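Local structure of glycoside hydrolase family 31 (5I0F) at residues P437-T441 / R478-G482; R7-P12 / W473-L477; D193-F197 / N490-V494. The protein degrades cycloalternan, a cyclic glucose oligosaccharide, probably through the covalent glycosyl-enzyme intermediate of a retaining family 31 glycoside hydrolase. All coordinates share one frame; numbering follows the deposited sequence.

Contact 1: P437-T441 / R478-G482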
ATOM      1  N   PRO A 437       7.959 -14.307  -7.081  1.00 20.79           N
ATOM      2  CA  PRO A 437       8.472 -15.329  -6.178  1.00 20.73           C
ATOM      3  C   PRO A 437       7.465 -15.659  -5.092  1.00 20.84           C
ATOM      4  O   PRO A 437       6.681 -14.774  -4.641  1.00 20.01           O
ATOM      5  CB  PRO A 437       9.732 -14.688  -5.563  1.00 20.68           C
ATOM      6  CG  PRO A 437       9.495 -13.211  -5.669  1.00 20.01           C
ATOM      7  CD  PRO A 437       8.660 -13.021  -6.913  1.00 20.27           C
ATOM      8  N   ASP A 438       7.479 -16.922  -4.689  1.00 21.50           N
ATOM      9  CA  ASP A 438       6.598 -17.417  -3.639  1.00 22.26           C
ATOM     10  C   ASP A 438       7.328 -17.222  -2.326  1.00 21.97           C
ATOM     11  O   ASP A 438       8.272 -17.936  -2.028  1.00 22.18           O
ATOM     12  CB  ASP A 438       6.235 -18.893  -3.869  1.00 23.30           C
ATOM     13  CG  ASP A 438       5.110 -19.358  -2.974  1.00 24.12           C
ATOM     14  OD1 ASP A 438       4.997 -18.814  -1.866  1.00 24.12           O
ATOM     15  OD2 ASP A 438       4.332 -20.272  -3.354  1.00 24.25           O
ATOM     16  N   LEU A 439       6.878 -16.239  -1.559  1.00 21.04           N
ATOM     17  CA  LEU A 439       7.500 -15.889  -0.301  1.00 20.93           C
ATOM     18  C   LEU A 439       6.657 -16.384   0.872  1.00 21.28           C
ATOM     19  O   LEU A 439       6.823 -15.902   1.999  1.00 21.17           O
ATOM     20  CB  LEU A 439       7.714 -14.358  -0.260  1.00 20.31           C
ATOM     21  CG  LEU A 439       8.503 -13.768  -1.447  1.00 20.07           C
ATOM     22  CD1 LEU A 439       8.573 -12.248  -1.350  1.00 19.78           C
ATOM     23  CD2 LEU A 439       9.916 -14.339  -1.533  1.00 20.40           C
ATOM     24  N   SER A 440       5.762 -17.350   0.611  1.00 21.52           N
ATOM     25  CA  SER A 440       4.825 -17.849   1.619  1.00 22.11           C
ATOM     26  C   SER A 440       5.420 -18.884   2.584  1.00 22.87           C
ATOM     27  O   SER A 440       4.801 -19.165   3.606  1.00 23.72           O
ATOM     28  CB  SER A 440       3.545 -18.392   0.955  1.00 22.31           C
ATOM     29  OG  SER A 440       3.723 -19.661   0.308  1.00 22.29           O
ATOM     30  N   THR A 441       6.594 -19.442   2.273  1.00 23.22           N
ATOM     31  CA  THR A 441       7.279 -20.393   3.156  1.00 24.02           C
ATOM     32  C   THR A 441       8.715 -19.955   3.398  1.00 24.26           C
ATOM     33  O   THR A 441       9.264 -19.170   2.621  1.00 23.58           O
ATOM     34  CB  THR A 441       7.330 -21.815   2.550  1.00 24.57           C
ATOM     35  OG1 THR A 441       8.149 -21.824   1.369  1.00 24.10           O
ATOM     36  CG2 THR A 441       5.937 -22.314   2.213  1.00 25.04           C
ATOM     37  N   ARG A 478      -1.979 -20.366  -6.585  1.00 25.03           N
ATOM     38  CA  ARG A 478      -1.516 -21.375  -5.642  1.00 26.03           C
ATOM     39  C   ARG A 478      -0.194 -20.959  -5.010  1.00 25.27           C
ATOM     40  O   ARG A 478       0.765 -20.588  -5.711  1.00 24.45           O
ATOM     41  CB  ARG A 478      -1.305 -22.716  -6.352  1.00 28.27           C
ATOM     42  CG  ARG A 478      -2.528 -23.234  -7.092  1.00 31.13           C
ATOM     43  CD  ARG A 478      -2.229 -24.595  -7.709  1.00 34.68           C
ATOM     44  NE  ARG A 478      -3.412 -25.220  -8.329  1.00 37.32           N
ATOM     45  CZ  ARG A 478      -4.411 -25.812  -7.664  1.00 39.30           C
ATOM     46  NH1 ARG A 478      -5.439 -26.334  -8.337  1.00 41.89           N
ATOM     47  NH2 ARG A 478      -4.403 -25.891  -6.338  1.00 40.54           N
ATOM     48  N   TYR A 479      -0.137 -21.079  -3.693  1.00 24.38           N
ATOM     49  CA  TYR A 479       1.052 -20.780  -2.911  1.00 23.97           C
ATOM     50  C   TYR A 479       1.540 -22.064  -2.241  1.00 25.26           C
ATOM     51  O   TYR A 479       0.748 -22.959  -1.908  1.00 25.17           O
ATOM     52  CB  TYR A 479       0.734 -19.730  -1.857  1.00 23.24           C
ATOM     53  CG  TYR A 479       0.482 -18.331  -2.398  1.00 22.51           C
ATOM     54  CD1 TYR A 479      -0.769 -17.947  -2.875  1.00 22.54           C
ATOM     55  CD2 TYR A 479       1.492 -17.384  -2.401  1.00 22.34           C
ATOM     56  CE1 TYR A 479      -0.994 -16.657  -3.369  1.00 22.40           C
ATOM     57  CE2 TYR A 479       1.277 -16.095  -2.865  1.00 21.99           C
ATOM     58  CZ  TYR A 479       0.033 -15.723  -3.341  1.00 22.20           C
ATOM     59  OH  TYR A 479      -0.111 -14.427  -3.810  1.00 22.33           O
ATOM     60  N   GLU A 480       2.844 -22.133  -1.998  1.00 25.73           N
ATOM     61  CA  GLU A 480       3.450 -23.291  -1.365  1.00 26.86           C
ATOM     62  C   GLU A 480       3.037 -23.471   0.081  1.00 26.76           C
ATOM     63  O   GLU A 480       3.174 -24.556   0.606  1.00 27.01           O
ATOM     64  CB  GLU A 480       4.975 -23.216  -1.439  1.00 27.88           C
ATOM     65  CG  GLU A 480       5.499 -23.493  -2.831  1.00 29.09           C
ATOM     66  CD  GLU A 480       7.006 -23.485  -2.897  1.00 30.11           C
ATOM     67  OE1 GLU A 480       7.627 -22.439  -2.605  1.00 30.12           O
ATOM     68  OE2 GLU A 480       7.586 -24.521  -3.262  1.00 31.41           O
ATOM     69  N   ASP A 481       2.549 -22.423   0.738  1.00 26.00           N
ATOM     70  CA  ASP A 481       1.994 -22.568   2.096  1.00 26.42           C
ATOM     71  C   ASP A 481       0.610 -23.246   2.130  1.00 26.50           C
ATOM     72  O   ASP A 481       0.067 -23.437   3.208  1.00 26.13           O
ATOM     73  CB  ASP A 481       1.946 -21.206   2.847  1.00 25.78           C
ATOM     74  CG  ASP A 481       0.894 -20.233   2.291  1.00 26.17           C
ATOM     75  OD1 ASP A 481       0.307 -20.504   1.219  1.00 25.82           O
ATOM     76  OD2 ASP A 481       0.658 -19.159   2.936  1.00 26.31           O
ATOM     77  N   GLY A 482       0.044 -23.582   0.969  1.00 26.79           N
ATOM     78  CA  GLY A 482      -1.266 -24.236   0.893  1.00 27.89           C
ATOM     79  C   GLY A 482      -2.411 -23.278   0.606  1.00 27.46           C
ATOM     80  O   GLY A 482      -3.480 -23.718   0.242  1.00 27.95           O
TER
HETATM   81  O   HOH W   1       7.373 -20.485  -0.809  1.00 26.95           O
HETATM   82  O   HOH W   2       3.383 -21.907  -5.488  1.00 27.20           O
HETATM   83  O   HOH W   3       2.444 -17.573   4.365  1.00 23.27           O

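Contact 2: R7-P12 / W473-L477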
ATOM      1  N   ARG A   7     -14.191 -15.005 -13.832  1.00 27.52           N
ATOM      2  CA  ARG A   7     -13.771 -13.925 -12.923  1.00 27.80           C
ATOM      3  C   ARG A   7     -12.928 -12.846 -13.585  1.00 25.92           C
ATOM      4  O   ARG A   7     -12.605 -11.842 -12.947  1.00 24.88           O
ATOM      5  CB  ARG A   7     -13.035 -14.504 -11.720  1.00 29.94           C
ATOM      6  CG  ARG A   7     -13.923 -15.288 -10.763  1.00 33.47           C
ATOM      7  CD  ARG A   7     -13.092 -15.979  -9.685  1.00 36.66           C
ATOM      8  NE  ARG A   7     -12.818 -17.343 -10.118  1.00 42.89           N
ATOM      9  CZ  ARG A   7     -11.675 -17.823 -10.611  1.00 45.09           C
ATOM     10  NH1 ARG A   7     -10.592 -17.073 -10.732  1.00 46.43           N
ATOM     11  NH2 ARG A   7     -11.623 -19.095 -10.977  1.00 47.08           N
ATOM     12  N   GLY A   8     -12.568 -13.045 -14.851  1.00 24.71           N
ATOM     13  CA  GLY A   8     -11.822 -12.066 -15.607  1.00 24.14           C
ATOM     14  C   GLY A   8     -10.368 -11.942 -15.184  1.00 24.35           C
ATOM     15  O   GLY A   8      -9.756 -12.897 -14.712  1.00 24.40           O
ATOM     16  N   ILE A   9      -9.830 -10.743 -15.368  1.00 23.31           N
ATOM     17  CA  ILE A   9      -8.427 -10.459 -15.052  1.00 23.86           C
ATOM     18  C   ILE A   9      -8.242 -10.392 -13.523  1.00 22.80           C
ATOM     19  O   ILE A   9      -7.139 -10.638 -13.009  1.00 23.18           O
ATOM     20  CB  ILE A   9      -7.954  -9.165 -15.755  1.00 24.07           C
ATOM     21  CG1 ILE A   9      -6.424  -8.991 -15.662  1.00 25.98           C
ATOM     22  CG2 ILE A   9      -8.686  -7.941 -15.223  1.00 23.58           C
ATOM     23  CD1 ILE A   9      -5.917  -7.838 -16.517  1.00 27.75           C
ATOM     24  N   GLU A  10      -9.327 -10.070 -12.823  1.00 21.44           N
ATOM     25  CA  GLU A  10      -9.379 -10.051 -11.339  1.00 22.13           C
ATOM     26  C   GLU A  10      -8.610  -8.856 -10.758  1.00 21.40           C
ATOM     27  O   GLU A  10      -8.010  -8.930  -9.683  1.00 22.74           O
ATOM     28  CB  GLU A  10      -8.986 -11.395 -10.707  1.00 22.96           C
ATOM     29  CG  GLU A  10      -9.892 -12.526 -11.188  1.00 24.31           C
ATOM     30  CD  GLU A  10      -9.561 -13.879 -10.582  1.00 26.17           C
ATOM     31  OE1 GLU A  10      -9.982 -14.155  -9.430  1.00 27.12           O
ATOM     32  OE2 GLU A  10      -8.872 -14.682 -11.249  1.00 27.06           O
ATOM     33  N   HIS A  11      -8.643  -7.753 -11.491  1.00 21.24           N
ATOM     34  CA  HIS A  11      -8.335  -6.420 -10.940  1.00 21.20           C
ATOM     35  C   HIS A  11      -9.427  -6.199  -9.862  1.00 20.83           C
ATOM     36  O   HIS A  11     -10.589  -6.410 -10.139  1.00 20.52           O
ATOM     37  CB  HIS A  11      -8.390  -5.402 -12.090  1.00 21.89           C
ATOM     38  CG  HIS A  11      -8.034  -3.992 -11.722  1.00 21.93           C
ATOM     39  ND1 HIS A  11      -8.710  -3.293 -10.758  1.00 21.53           N
ATOM     40  CD2 HIS A  11      -7.173  -3.109 -12.281  1.00 22.99           C
ATOM     41  CE1 HIS A  11      -8.214  -2.069 -10.656  1.00 22.24           C
ATOM     42  NE2 HIS A  11      -7.285  -1.927 -11.585  1.00 22.71           N
ATOM     43  N   PRO A  12      -9.066  -5.789  -8.627  1.00 20.70           N
ATOM     44  CA  PRO A  12     -10.127  -5.729  -7.592  1.00 20.67           C
ATOM     45  C   PRO A  12     -11.238  -4.701  -7.800  1.00 21.07           C
ATOM     46  O   PRO A  12     -12.277  -4.795  -7.148  1.00 22.34           O
ATOM     47  CB  PRO A  12      -9.357  -5.447  -6.298  1.00 20.84           C
ATOM     48  CG  PRO A  12      -8.018  -4.941  -6.726  1.00 21.16           C
ATOM     49  CD  PRO A  12      -7.728  -5.611  -8.043  1.00 21.77           C
ATOM     50  N   TRP A 473      -3.032 -11.030  -8.618  1.00 20.62           N
ATOM     51  CA  TRP A 473      -4.471 -11.020  -8.832  1.00 20.72           C
ATOM     52  C   TRP A 473      -4.890 -12.414  -9.289  1.00 21.60           C
ATOM     53  O   TRP A 473      -4.313 -12.960 -10.223  1.00 21.79           O
ATOM     54  CB  TRP A 473      -4.873 -10.029  -9.916  1.00 21.07           C
ATOM     55  CG  TRP A 473      -4.582  -8.570  -9.689  1.00 20.24           C
ATOM     56  CD1 TRP A 473      -4.307  -7.931  -8.502  1.00 20.89           C
ATOM     57  CD2 TRP A 473      -4.571  -7.563 -10.691  1.00 20.29           C
ATOM     58  NE1 TRP A 473      -4.098  -6.586  -8.727  1.00 20.35           N
ATOM     59  CE2 TRP A 473      -4.258  -6.340 -10.065  1.00 20.31           C
ATOM     60  CE3 TRP A 473      -4.788  -7.577 -12.067  1.00 20.88           C
ATOM     61  CZ2 TRP A 473      -4.175  -5.140 -10.778  1.00 20.59           C
ATOM     62  CZ3 TRP A 473      -4.703  -6.384 -12.776  1.00 21.14           C
ATOM     63  CH2 TRP A 473      -4.383  -5.184 -12.127  1.00 20.70           C
ATOM     64  N   GLY A 474      -5.915 -12.972  -8.656  1.00 22.06           N
ATOM     65  CA  GLY A 474      -6.441 -14.285  -9.029  1.00 22.42           C
ATOM     66  C   GLY A 474      -6.812 -15.026  -7.770  1.00 22.60           C
ATOM     67  O   GLY A 474      -5.940 -15.347  -6.955  1.00 22.86           O
ATOM     68  N   SER A 475      -8.098 -15.297  -7.594  1.00 22.74           N
ATOM     69  CA  SER A 475      -8.559 -15.985  -6.397  1.00 23.49           C
ATOM     70  C   SER A 475      -8.036 -17.435  -6.316  1.00 24.17           C
ATOM     71  O   SER A 475      -7.952 -17.989  -5.222  1.00 23.52           O
ATOM     72  CB  SER A 475     -10.101 -15.969  -6.349  1.00 24.50           C
ATOM     73  OG  SER A 475     -10.609 -16.851  -7.342  1.00 25.96           O
ATOM     74  N   ASP A 476      -7.673 -18.019  -7.464  1.00 25.32           N
ATOM     75  CA  ASP A 476      -7.293 -19.438  -7.561  1.00 27.53           C
ATOM     76  C   ASP A 476      -5.790 -19.657  -7.767  1.00 26.71           C
ATOM     77  O   ASP A 476      -5.359 -20.778  -8.035  1.00 25.83           O
ATOM     78  CB  ASP A 476      -8.092 -20.162  -8.653  1.00 31.00           C
ATOM     79  CG  ASP A 476      -8.222 -19.351  -9.955  1.00 34.37           C
ATOM     80  OD1 ASP A 476      -7.726 -18.172 -10.058  1.00 36.80           O
ATOM     81  OD2 ASP A 476      -8.880 -19.896 -10.877  1.00 39.06           O
ATOM     82  N   LEU A 477      -4.989 -18.599  -7.598  1.00 24.43           N
ATOM     83  CA  LEU A 477      -3.536 -18.751  -7.586  1.00 24.38           C
ATOM     84  C   LEU A 477      -3.146 -19.736  -6.469  1.00 24.44           C
ATOM     85  O   LEU A 477      -3.913 -19.925  -5.541  1.00 24.26           O
ATOM     86  CB  LEU A 477      -2.845 -17.395  -7.399  1.00 23.42           C
ATOM     87  CG  LEU A 477      -3.105 -16.295  -8.445  1.00 23.17           C
ATOM     88  CD1 LEU A 477      -2.193 -15.104  -8.174  1.00 22.41           C
ATOM     89  CD2 LEU A 477      -2.959 -16.779  -9.870  1.00 23.81           C
TER

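Contact 3: D193-F197 / N490-V494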
ATOM      1  N   ASP A 193     -13.500  -0.899   1.509  1.00 19.62           N
ATOM      2  CA  ASP A 193     -13.126  -2.301   1.569  1.00 19.58           C
ATOM      3  C   ASP A 193     -11.663  -2.410   1.982  1.00 19.03           C
ATOM      4  O   ASP A 193     -10.990  -1.384   2.139  1.00 18.87           O
ATOM      5  CB  ASP A 193     -13.471  -3.036   0.231  1.00 20.63           C
ATOM      6  CG  ASP A 193     -12.554  -2.673  -0.952  1.00 21.44           C
ATOM      7  OD1 ASP A 193     -11.833  -1.649  -0.940  1.00 20.91           O
ATOM      8  OD2 ASP A 193     -12.549  -3.461  -1.936  1.00 22.93           O
ATOM      9  N   SER A 194     -11.220  -3.633   2.241  1.00 18.67           N
ATOM     10  CA  SER A 194      -9.857  -3.928   2.613  1.00 19.17           C
ATOM     11  C   SER A 194      -9.289  -4.993   1.688  1.00 19.23           C
ATOM     12  O   SER A 194      -9.468  -6.211   1.923  1.00 19.62           O
ATOM     13  CB  SER A 194      -9.767  -4.338   4.093  1.00 19.87           C
ATOM     14  OG  SER A 194      -9.932  -3.153   4.895  1.00 21.54           O
ATOM     15  N   VAL A 195      -8.642  -4.509   0.623  1.00 18.49           N
ATOM     16  CA  VAL A 195      -7.940  -5.327  -0.362  1.00 18.44           C
ATOM     17  C   VAL A 195      -6.662  -4.582  -0.734  1.00 17.90           C
ATOM     18  O   VAL A 195      -6.689  -3.374  -0.964  1.00 17.30           O
ATOM     19  CB  VAL A 195      -8.819  -5.655  -1.601  1.00 18.87           C
ATOM     20  CG1 VAL A 195      -9.224  -4.420  -2.402  1.00 19.20           C
ATOM     21  CG2 VAL A 195      -8.118  -6.658  -2.514  1.00 19.38           C
ATOM     22  N   VAL A 196      -5.544  -5.293  -0.757  1.00 17.79           N
ATOM     23  CA  VAL A 196      -4.272  -4.665  -1.087  1.00 17.96           C
ATOM     24  C   VAL A 196      -4.369  -4.237  -2.566  1.00 18.15           C
ATOM     25  O   VAL A 196      -4.790  -5.020  -3.428  1.00 18.12           O
ATOM     26  CB  VAL A 196      -3.114  -5.633  -0.850  1.00 18.47           C
ATOM     27  CG1 VAL A 196      -1.822  -5.096  -1.424  1.00 19.10           C
ATOM     28  CG2 VAL A 196      -2.984  -5.951   0.640  1.00 18.17           C
ATOM     29  N   PHE A 197      -4.059  -2.977  -2.849  1.00 17.98           N
ATOM     30  CA  PHE A 197      -4.161  -2.469  -4.233  1.00 18.39           C
ATOM     31  C   PHE A 197      -3.186  -1.336  -4.474  1.00 18.87           C
ATOM     32  O   PHE A 197      -2.942  -0.513  -3.573  1.00 18.66           O
ATOM     33  CB  PHE A 197      -5.594  -2.003  -4.547  1.00 17.80           C
ATOM     34  CG  PHE A 197      -5.749  -1.440  -5.928  1.00 18.07           C
ATOM     35  CD1 PHE A 197      -5.659  -2.271  -7.033  1.00 18.39           C
ATOM     36  CD2 PHE A 197      -5.930  -0.100  -6.140  1.00 17.55           C
ATOM     37  CE1 PHE A 197      -5.789  -1.779  -8.317  1.00 18.64           C
ATOM     38  CE2 PHE A 197      -6.051   0.410  -7.430  1.00 18.37           C
ATOM     39  CZ  PHE A 197      -5.963  -0.432  -8.530  1.00 18.62           C
ATOM     40  N   ASN A 490      -3.495 -10.891  -0.456  1.00 18.91           N
ATOM     41  CA  ASN A 490      -3.396  -9.800   0.538  1.00 19.32           C
ATOM     42  C   ASN A 490      -2.249 -10.010   1.530  1.00 19.50           C
ATOM     43  O   ASN A 490      -1.668  -9.051   2.053  1.00 18.79           O
ATOM     44  CB  ASN A 490      -4.687  -9.642   1.336  1.00 19.84           C
ATOM     45  CG  ASN A 490      -5.817  -8.995   0.543  1.00 20.54           C
ATOM     46  OD1 ASN A 490      -5.601  -8.149  -0.332  1.00 20.33           O
ATOM     47  ND2 ASN A 490      -7.056  -9.384   0.874  1.00 21.17           N
ATOM     48  N   LEU A 491      -1.979 -11.270   1.836  1.00 19.37           N
ATOM     49  CA  LEU A 491      -0.881 -11.632   2.708  1.00 20.30           C
ATOM     50  C   LEU A 491       0.493 -11.370   2.100  1.00 19.53           C
ATOM     51  O   LEU A 491       1.466 -11.153   2.836  1.00 19.65           O
ATOM     52  CB  LEU A 491      -1.004 -13.109   3.104  1.00 21.43           C
ATOM     53  CG  LEU A 491      -0.009 -13.659   4.127  1.00 22.60           C
ATOM     54  CD1 LEU A 491      -0.029 -12.888   5.437  1.00 22.87           C
ATOM     55  CD2 LEU A 491      -0.297 -15.133   4.384  1.00 23.87           C
ATOM     56  N   TYR A 492       0.587 -11.384   0.771  1.00 19.38           N
ATOM     57  CA  TYR A 492       1.876 -11.291   0.066  1.00 18.76           C
ATOM     58  C   TYR A 492       2.837 -10.218   0.624  1.00 18.62           C
ATOM     59  O   TYR A 492       4.008 -10.515   0.885  1.00 17.70           O
ATOM     60  CB  TYR A 492       1.676 -11.067  -1.443  1.00 18.59           C
ATOM     61  CG  TYR A 492       2.942 -11.334  -2.198  1.00 18.62           C
ATOM     62  CD1 TYR A 492       3.929 -10.370  -2.314  1.00 18.23           C
ATOM     63  CD2 TYR A 492       3.193 -12.595  -2.737  1.00 18.95           C
ATOM     64  CE1 TYR A 492       5.141 -10.640  -2.943  1.00 18.16           C
ATOM     65  CE2 TYR A 492       4.385 -12.871  -3.384  1.00 18.96           C
ATOM     66  CZ  TYR A 492       5.357 -11.895  -3.495  1.00 18.69           C
ATOM     67  OH  TYR A 492       6.536 -12.187  -4.157  1.00 18.79           O
ATOM     68  N   PRO A 493       2.361  -8.966   0.758  1.00 18.51           N
ATOM     69  CA  PRO A 493       3.308  -7.942   1.209  1.00 18.40           C
ATOM     70  C   PRO A 493       3.857  -8.140   2.618  1.00 18.60           C
ATOM     71  O   PRO A 493       4.991  -7.692   2.897  1.00 18.31           O
ATOM     72  CB  PRO A 493       2.506  -6.635   1.070  1.00 18.41           C
ATOM     73  CG  PRO A 493       1.088  -7.040   1.081  1.00 18.58           C
ATOM     74  CD  PRO A 493       1.077  -8.357   0.350  1.00 18.74           C
ATOM     75  N   VAL A 494       3.109  -8.841   3.469  1.00 18.59           N
ATOM     76  CA  VAL A 494       3.587  -9.188   4.808  1.00 19.09           C
ATOM     77  C   VAL A 494       4.773 -10.157   4.696  1.00 19.27           C
ATOM     78  O   VAL A 494       5.815  -9.948   5.311  1.00 18.57           O
ATOM     79  CB  VAL A 494       2.467  -9.783   5.675  1.00 19.73           C
ATOM     80  CG1 VAL A 494       2.947 -10.029   7.095  1.00 20.48           C
ATOM     81  CG2 VAL A 494       1.261  -8.843   5.690  1.00 19.97           C
TER

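Contact 1: P437-T441 / R478-G482
A chi1 of -168° turns the Asp-438 carboxylate away from its own backbone N and across to the type I beta turn running from Tyr-479 to Gly-482, while Ser-440 folds its OG back between its own N and carbonyl carbon (chi1 74°) to meet Asp-481 of that turn. Asp-438 OD2 accepts Glu-480 N at 2.7 Å, on the syn side and slightly out of the carboxylate plane. Asp-438 OD1 accepts Ser-440 N at 3.0 Å, closing an Asx turn, and Ser-440 OG at 2.7 Å through its syn lone pair. A serine suits this place because Ser-440 OG, having donated, can still accept Asp-481 N at 3.0 Å. Tyr-479 brings CD2, at its ring edge, 3.8 Å from Asp-438 OD1, and Thr-441 lays CG2 alongside the peptide between Glu-480 and Asp-481. One water ties Asp-438 O, Thr-441 OG1 and Glu-480 OE1 together. The two acids lie close, Asp-438 OD2 being 4.0 Å from Glu-480 OE1, but the glutamate is also bonded to His-414. Two successive turn N-H groups are thus satisfied by side-chain oxygens, and the donors gathered round Asp-438 would probably keep it ionised despite its acidic neighbour.

Contact 2: R7-P12 / W473-L477
Charge pairing centres on Arg-7, shared between Asp-476 across the contact and Glu-10 of its own loop. Arg-7 NH2 meets Asp-476 OD2 at 2.9 Å, approaching from above a carboxylate that stands nearly perpendicular to the guanidinium, while NH1 of the same arginine grips Glu-10 OE2 at 3.0 Å. The bend at chi3 (-95°) presents NH1 to Glu-10 and NH2 to Asp-476, and Arg-427 adds a second positive partner for Glu-10, probably easing the closeness of the carboxylates.

Hydrogen bonding rests on Glu-10 OE1, which accepts Ser-475 N at 2.9 Å in an almost straight bond (168°) and, weakly, Ser-475 OG at 3.5 Å. Glu-10 OE2 lies 3.3 Å from Gly-474 CA; glycine suits because at these backbone angles a side chain would jam against the preceding carbonyl O and run into Leu-477.

Aromatic and apolar contacts gather on Trp-473. Over one face of the indole, His-11 CA sits 3.9 Å from the centroid of the six-membered ring and Pro-12 CD 4.1 Å from that of the five-membered ring, both CH-pi contacts. The imidazole meets the indole obliquely, and Ile-9 CD1 touches Trp-473 CZ3 at 4.2 Å.

Salt bridges at one end and a tryptophan packed under His-11 and Pro-12 at the other join the loop between strands 2-3 and 20-21, in the N-terminal region, to the loop after strand 463-466, the fourth strand of the TIM barrel.

Contact 3: D193-F197 / N490-V494
Val-196, which follows edge strand 191-194 of a six-stranded antiparallel sheet in the chain, meets Asn-490 on helix 485-506, the helix that follows the fourth strand of the TIM barrel. The contact is small and buried, and it joins that sheet to the barrel by a side chain of the helix rather than by strand pairing.

Asn-490 holds CG anti to its carbonyl carbon (chi1 -74°), which carries the amide away from the helix and past the side chain of Val-196, running the opposite way. Asn-490 OD1 accepts Val-196 N at 2.9 Å. The bond is nearly straight at the hydrogen, 174°, yet the donor stands 38° out of the plane of the amide carbonyl, away from an ideal lone-pair direction. The other end of the amide is held as well, since ND2 donates to Thr-233 O. Asparagine fits because one short side chain offers an acceptor to one backbone and a donor to another.

Two valine methyls lie close to the acceptor. Val-195 CG2 and Val-196 CG2 each lie 3.6 Å from Asn-490 OD1, and the latter methyl is also 3.7 Å from Asn-490 O. One turn along, Val-196 CG2 touches Pro-493 CG at 4.2 Å. Proline has no N-H to give to the preceding turn, and the helix is kinked here; its ring instead supplies an apolar surface to the branched valine, whose side chain also packs on Pro-212.

The Asn-490 side chain supplies the acceptor for Val-196 N. With partners on both OD1 and ND2, the amide is fixed in rotation, and a buried peptide N-H is satisfied by a side chain from another part of the fold.

Residues 473-477 of contact 2 run directly into 478-482 of contact 1, and helix 485-506, which carries the 490-494 half of contact 3, begins soon after, so residues 473-494 contribute one segment to each of the three contacts. The centre of contact 1 lies about 17 Å from that of contact 2 and about 15 Å from that of contact 3. Contacts 2 and 3 have centres about 13 Å apart. Pro-437 O and Tyr-492 OH, 2.6 Å apart, probably hydrogen-bond between contacts 1 and 3, while His-11 CE1 meets Phe-197 CE1 at 3.4 Å between 2 and 3. The side chains of Trp-473 and Val-196 lie about 10 and 12 Å from bound glucose, and that of Ser-475 about 5 Å from a calcium ion.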